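Local coordinates for protein ABC-type amino acid transport system, permease component (Caldanaerobacter subterraneus subsp. tengcongensis MB4, PDB 4YMU) that probably forms the membrane-spanning permease subunit of an ABC transporter that moves amino acids, with arginine seen bound, across the cell membrane, at residues E105-R108 with A109-A113; V136-P139 with Q140-N144; Y189-I192 with A193-F197. All blocks are in the same frame, centred on the assembly; numbering follows the deposited sequence.

Contact 1: residues E105-R108 with A109-A113; sequences EIIR and AGIQA
Arg108 NH1 donates a nearly straight hydrogen bond to Gln112 OE1 at 3.0 Å, one helical turn further on. The oxygen lies 8° out of the guanidinium plane, while NH1 is tilted somewhat from the plane of the amide. Another edge of the same guanidinium takes Glu105 in a side-on grip: Arg108 NH2 meets Glu105 OE1 at 2.8 Å, and Arg108 NE reaches Glu105 OE2 at 3.0 Å. Both carboxylate oxygens use their syn lone pairs, so the two flat groups are locked together almost edge to edge, and Lys44 adds a second positive partner at Glu105 OE2. The arginine reaches both neighbours because CG stands anti to the backbone N (chi1 -166°) and the chain folds at chi3, laying the guanidinium over the helix with Ala109 N beneath one face. An alanine here would take away this charged bridge, and the Glu105 carboxylate would probably lose part of its fixed rotation while Gln112 OE1 lost its donor. Residues 105-112 belong to helix 87-112, where residues three or four apart come to lie on one side, as Glu105, Arg108 and Gln112 do; Ala109 N to Glu105 O (3.0 Å) and Ile111 N to Ile107 O (3.0 Å) belong to its regular backbone bonding. Away from the charged side, Ile107 and Ile111 lie side by side and point the same way, CG2 of Ile107 touching CD1 of Ile111 at 4.1 Å. Ile111 CG1 also rests 3.4 Å from Ile107 O. Helix 12-44 meets Ile107 through Leu38, and helix 129-160 meets Ile111 through Ala141.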
# COMPACT_ATOMS: atom_id res chain seq x y z
N GLU C 105 10.27 -13.11 10.60
CA GLU C 105 9.90 -11.79 10.07
C GLU C 105 8.58 -11.81 9.32
O GLU C 105 7.75 -10.91 9.48
CB GLU C 105 10.98 -11.23 9.15
CG GLU C 105 11.71 -10.09 9.79
CD GLU C 105 10.77 -9.14 10.49
OE1 GLU C 105 10.07 -8.35 9.80
OE2 GLU C 105 10.71 -9.23 11.75
N ILE C 106 8.38 -12.86 8.53
CA ILE C 106 7.14 -13.00 7.79
C ILE C 106 5.92 -12.96 8.72
O ILE C 106 4.93 -12.27 8.44
CB ILE C 106 7.14 -14.28 6.94
CG1 ILE C 106 7.75 -14.01 5.58
CG2 ILE C 106 5.73 -14.82 6.75
CD1 ILE C 106 8.14 -15.28 4.84
N ILE C 107 6.01 -13.67 9.83
CA ILE C 107 4.92 -13.67 10.79
C ILE C 107 4.67 -12.28 11.37
O ILE C 107 3.52 -11.79 11.38
CB ILE C 107 5.15 -14.67 11.92
CG1 ILE C 107 5.19 -16.10 11.36
CG2 ILE C 107 4.10 -14.49 13.02
CD1 ILE C 107 5.46 -17.16 12.41
N ARG C 108 5.75 -11.65 11.85
CA ARG C 108 5.61 -10.30 12.41
C ARG C 108 4.93 -9.33 11.45
O ARG C 108 4.12 -8.49 11.85
CB ARG C 108 6.95 -9.74 12.86
CG ARG C 108 6.82 -8.52 13.75
CD ARG C 108 8.03 -7.62 13.61
NE ARG C 108 8.35 -7.37 12.21
CZ ARG C 108 7.62 -6.62 11.39
NH1 ARG C 108 6.51 -6.03 11.81
NH2 ARG C 108 8.00 -6.47 10.12
N ALA C 109 5.24 -9.48 10.16
CA ALA C 109 4.74 -8.55 9.17
C ALA C 109 3.32 -8.90 8.75
O ALA C 109 2.55 -8.03 8.34
CB ALA C 109 5.64 -8.52 7.97
N GLY C 110 2.95 -10.18 8.86
CA GLY C 110 1.62 -10.60 8.48
C GLY C 110 0.65 -10.12 9.54
O GLY C 110 -0.52 -9.86 9.26
N ILE C 111 1.15 -10.05 10.78
CA ILE C 111 0.38 -9.48 11.87
C ILE C 111 0.32 -7.96 11.75
O ILE C 111 -0.75 -7.38 11.87
CB ILE C 111 0.98 -9.87 13.22
CG1 ILE C 111 0.84 -11.38 13.44
CG2 ILE C 111 0.29 -9.12 14.35
CD1 ILE C 111 1.51 -11.87 14.74
N GLN C 112 1.45 -7.33 11.49
CA GLN C 112 1.48 -5.87 11.36
C GLN C 112 0.62 -5.37 10.18
O GLN C 112 0.26 -4.19 10.11
CB GLN C 112 2.93 -5.42 11.16
CG GLN C 112 3.20 -3.94 11.37
CD GLN C 112 4.16 -3.40 10.31
OE1 GLN C 112 5.17 -4.02 9.98
NE2 GLN C 112 3.81 -2.24 9.74
N ALA C 113 0.25 -6.27 9.29
CA ALA C 113 -0.42 -5.88 8.06
C ALA C 113 -1.93 -5.91 8.15
O ALA C 113 -2.59 -5.40 7.26
CB ALA C 113 0.04 -6.74 6.91

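Contact 2: residues V136-P139 with Q140-N144; sequences VIIP and QAIKN
The amide of Gln140 is turned back along the helix so that NE2 points at Val136 O, 2.8 Å away. CG stands beside the backbone N (chi1 -62°) and the chain beyond is extended, which carries the amide to this carbonyl one turn earlier. The oxygen sits 18° out of the amide plane, and the nitrogen in turn stands well above the carbonyl plane, away from the lone pairs. Beside Gln140 NE2 lies Val136 CG1 at 3.7 Å, and NE2 also donates to Gln118 OE1 of helix 117-124. The setting is helix 129-160, where Val136, Ile138 and Pro139 fit the closing I-x-L-P of the EAA motif of binding-protein-dependent permeases. Another protein's chain packs on Val136 and Gln140, as expected if the motif faces the ATPase. Pro139 has no N-H, and the helix kinks there. Just past it, Gln140 N bonds to Ile137 O at 3.1 Å, while the side chain supplies Val136 O with a donor. Ile137 O also accepts from Ala141 N at 2.9 Å. On another side of the helix Ile138 and Ile142 cross obliquely, Ile142 CD1 lying 3.4 Å from Ile138 O and 3.7 Å from Ile138 CG2.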
# COMPACT_ATOMS: atom_id res chain seq x y z
N VAL C 136 -9.88 -12.15 16.44
CA VAL C 136 -9.91 -11.15 15.38
C VAL C 136 -8.63 -11.03 14.58
O VAL C 136 -8.64 -11.17 13.35
CB VAL C 136 -10.33 -9.73 15.93
CG1 VAL C 136 -9.98 -8.63 14.96
CG2 VAL C 136 -11.82 -9.69 16.26
N ILE C 137 -7.51 -10.77 15.25
CA ILE C 137 -6.29 -10.42 14.54
C ILE C 137 -5.55 -11.62 13.93
O ILE C 137 -5.21 -11.60 12.74
CB ILE C 137 -5.35 -9.61 15.46
CG1 ILE C 137 -6.12 -8.43 16.06
CG2 ILE C 137 -4.10 -9.20 14.72
CD1 ILE C 137 -5.46 -7.81 17.29
N ILE C 138 -5.28 -12.64 14.74
CA ILE C 138 -4.54 -13.84 14.28
C ILE C 138 -5.17 -14.59 13.09
O ILE C 138 -4.45 -14.99 12.18
CB ILE C 138 -4.23 -14.81 15.47
CG1 ILE C 138 -3.12 -14.20 16.33
CG2 ILE C 138 -3.82 -16.19 14.97
CD1 ILE C 138 -3.09 -14.74 17.71
N PRO C 139 -6.51 -14.78 13.09
CA PRO C 139 -7.12 -15.42 11.92
C PRO C 139 -6.85 -14.68 10.61
O PRO C 139 -6.81 -15.32 9.55
CB PRO C 139 -8.62 -15.35 12.22
CG PRO C 139 -8.70 -15.36 13.72
CD PRO C 139 -7.50 -14.57 14.18
N GLN C 140 -6.64 -13.37 10.68
CA GLN C 140 -6.45 -12.54 9.47
C GLN C 140 -4.96 -12.47 9.12
O GLN C 140 -4.57 -12.50 7.94
CB GLN C 140 -7.06 -11.14 9.67
CG GLN C 140 -8.58 -11.15 9.91
CD GLN C 140 -9.17 -9.76 10.11
OE1 GLN C 140 -9.19 -8.94 9.19
NE2 GLN C 140 -9.63 -9.49 11.33
N ALA C 141 -4.15 -12.36 10.17
CA ALA C 141 -2.70 -12.40 10.03
C ALA C 141 -2.36 -13.67 9.28
O ALA C 141 -1.59 -13.63 8.33
CB ALA C 141 -2.01 -12.39 11.39
N ILE C 142 -2.99 -14.78 9.67
CA ILE C 142 -2.73 -16.09 9.04
C ILE C 142 -2.91 -16.06 7.53
O ILE C 142 -2.09 -16.62 6.78
CB ILE C 142 -3.54 -17.23 9.70
CG1 ILE C 142 -2.80 -17.75 10.93
CG2 ILE C 142 -3.79 -18.37 8.72
CD1 ILE C 142 -3.74 -18.34 11.96
N LYS C 143 -3.98 -15.42 7.07
CA LYS C 143 -4.21 -15.28 5.63
C LYS C 143 -3.18 -14.35 5.02
O LYS C 143 -2.94 -14.40 3.82
CB LYS C 143 -5.63 -14.81 5.32
CG LYS C 143 -6.71 -15.76 5.83
CD LYS C 143 -8.10 -15.17 5.63
CE LYS C 143 -9.14 -15.81 6.54
NZ LYS C 143 -10.49 -15.16 6.39
N ASN C 144 -2.58 -13.48 5.83
CA ASN C 144 -1.46 -12.70 5.29
C ASN C 144 -0.20 -13.56 5.16
O ASN C 144 0.61 -13.36 4.26
CB ASN C 144 -1.15 -11.49 6.16
CG ASN C 144 -2.22 -10.43 6.09
OD1 ASN C 144 -2.92 -10.29 5.08
ND2 ASN C 144 -2.33 -9.64 7.15

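Contact 3: residues Y189-I192 with A193-F197; sequences YIII and AAIYF
Tyr196 lies alongside Ile192, one turn earlier in the helix. Tyr196 CB is 3.8 Å from Ile192 O, and CG stays about as far from that oxygen. With CG placed beside the backbone N and anti to the carbonyl carbon (chi1 -87°), the ring is carried back along the helix rather than straight out from it. Tyr196 CD2 then comes within 3.3 Å of Ile192 O, which approaches the ring obliquely. One atom further on, Tyr196 CE2 rests against the CG2 methyl of Ile192 at 3.5 Å, the two side chains running in the same direction. The tip goes beyond this pair: OH is hydrogen-bonded to Thr172 OG1, so the hydroxyl of this buried residue has a polar partner, and the bond limits the swing of the ring. The stretch belongs to helix 186-214, predicted to span the membrane, and one of its faces looks toward the second subunit, another copy of this protein. There Val69 of the second subunit packs on Ala193, and Pro66 of the second subunit packs on Tyr196, whose side chain is about 8 Å from a bound arginine. Beneath the side chains the backbone is regular. Tyr196 N bonds to Ile192 O at 2.9 Å, in the carbonyl plane, and Ala193 N to Tyr189 O at 2.8 Å is almost straight, with an N-H...O angle of 175°. Ile191 and Ile195 form a looser pair: Ile195 CG1 sits 3.2 Å from Ile191 O, but Ile195 CD1 approaches Ile191 CG2 only to 4.5 Å. Phe15 of helix 12-44 packs against both of these isoleucines and against Ile192.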
# COMPACT_ATOMS: atom_id res chain seq x y z
N TYR C 189 24.36 -28.83 -16.79
CA TYR C 189 24.04 -27.61 -16.09
C TYR C 189 22.82 -26.95 -16.72
O TYR C 189 21.91 -26.55 -16.01
CB TYR C 189 25.23 -26.65 -16.05
CG TYR C 189 26.14 -26.90 -14.88
CD1 TYR C 189 25.61 -27.07 -13.60
CD2 TYR C 189 27.52 -27.03 -15.04
CE1 TYR C 189 26.44 -27.31 -12.52
CE2 TYR C 189 28.36 -27.29 -13.97
CZ TYR C 189 27.82 -27.43 -12.71
OH TYR C 189 28.65 -27.70 -11.63
N ILE C 190 22.81 -26.84 -18.05
CA ILE C 190 21.63 -26.36 -18.75
C ILE C 190 20.40 -27.16 -18.33
O ILE C 190 19.37 -26.59 -17.94
CB ILE C 190 21.78 -26.45 -20.26
CG1 ILE C 190 22.82 -25.44 -20.74
CG2 ILE C 190 20.45 -26.24 -20.92
CD1 ILE C 190 22.41 -24.00 -20.59
N ILE C 191 20.51 -28.48 -18.37
CA ILE C 191 19.39 -29.35 -17.99
C ILE C 191 18.93 -29.11 -16.56
O ILE C 191 17.73 -29.08 -16.27
CB ILE C 191 19.76 -30.83 -18.19
CG1 ILE C 191 19.88 -31.14 -19.68
CG2 ILE C 191 18.73 -31.76 -17.53
CD1 ILE C 191 19.99 -32.61 -19.97
N ILE C 192 19.89 -28.94 -15.66
CA ILE C 192 19.57 -28.72 -14.25
C ILE C 192 18.89 -27.35 -14.04
O ILE C 192 17.89 -27.26 -13.34
CB ILE C 192 20.82 -28.84 -13.37
CG1 ILE C 192 21.28 -30.30 -13.28
CG2 ILE C 192 20.57 -28.28 -11.99
CD1 ILE C 192 22.71 -30.45 -12.82
N ALA C 193 19.45 -26.31 -14.65
CA ALA C 193 18.87 -24.98 -14.62
C ALA C 193 17.42 -25.08 -15.09
O ALA C 193 16.52 -24.66 -14.37
CB ALA C 193 19.65 -24.02 -15.50
N ALA C 194 17.21 -25.69 -16.25
CA ALA C 194 15.87 -25.93 -16.78
C ALA C 194 14.95 -26.61 -15.75
O ALA C 194 13.81 -26.20 -15.57
CB ALA C 194 15.93 -26.75 -18.06
N ILE C 195 15.45 -27.65 -15.08
CA ILE C 195 14.62 -28.30 -14.06
C ILE C 195 14.25 -27.31 -12.94
O ILE C 195 13.10 -27.29 -12.47
CB ILE C 195 15.29 -29.55 -13.45
CG1 ILE C 195 15.54 -30.61 -14.52
CG2 ILE C 195 14.42 -30.16 -12.38
CD1 ILE C 195 16.06 -31.93 -13.94
N TYR C 196 15.22 -26.50 -12.51
CA TYR C 196 14.97 -25.51 -11.46
C TYR C 196 13.91 -24.53 -11.92
O TYR C 196 13.02 -24.17 -11.16
CB TYR C 196 16.26 -24.74 -11.09
CG TYR C 196 17.10 -25.41 -10.02
CD1 TYR C 196 16.65 -25.51 -8.71
CD2 TYR C 196 18.36 -25.94 -10.32
CE1 TYR C 196 17.41 -26.12 -7.73
CE2 TYR C 196 19.15 -26.55 -9.34
CZ TYR C 196 18.67 -26.65 -8.04
OH TYR C 196 19.43 -27.26 -7.07
N PHE C 197 13.99 -24.12 -13.18
CA PHE C 197 13.07 -23.16 -13.75
C PHE C 197 11.66 -23.72 -13.77
O PHE C 197 10.72 -23.07 -13.31
CB PHE C 197 13.49 -22.80 -15.17
CG PHE C 197 12.63 -21.74 -15.78
CD1 PHE C 197 12.75 -20.42 -15.37
CD2 PHE C 197 11.69 -22.06 -16.75
CE1 PHE C 197 11.95 -19.43 -15.94
CE2 PHE C 197 10.89 -21.08 -17.31
CZ PHE C 197 11.02 -19.77 -16.90

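How the contacts relate
The three contacts follow one another along the chain, on helices 87-112, 129-160 and 186-214. Contacts 1 and 2 are neighbours, with centres 10 Å apart: Asn144 ND2 probably hydrogen-bonds to Gly110 O at 2.8 Å, and Ala113 CB packs on the same amide nitrogen. They thus join the two helices on either side, in sequence, of the short helix 117-124, which carries the start of the EAA motif. Contact 3 lies on the opposite side of the chain's centre, its centre about 33 Å from that of contact 1 and 37 Å from that of contact 2. The permease therefore has its probable ATPase-facing region and this subunit-facing stretch well separated, without direct touch.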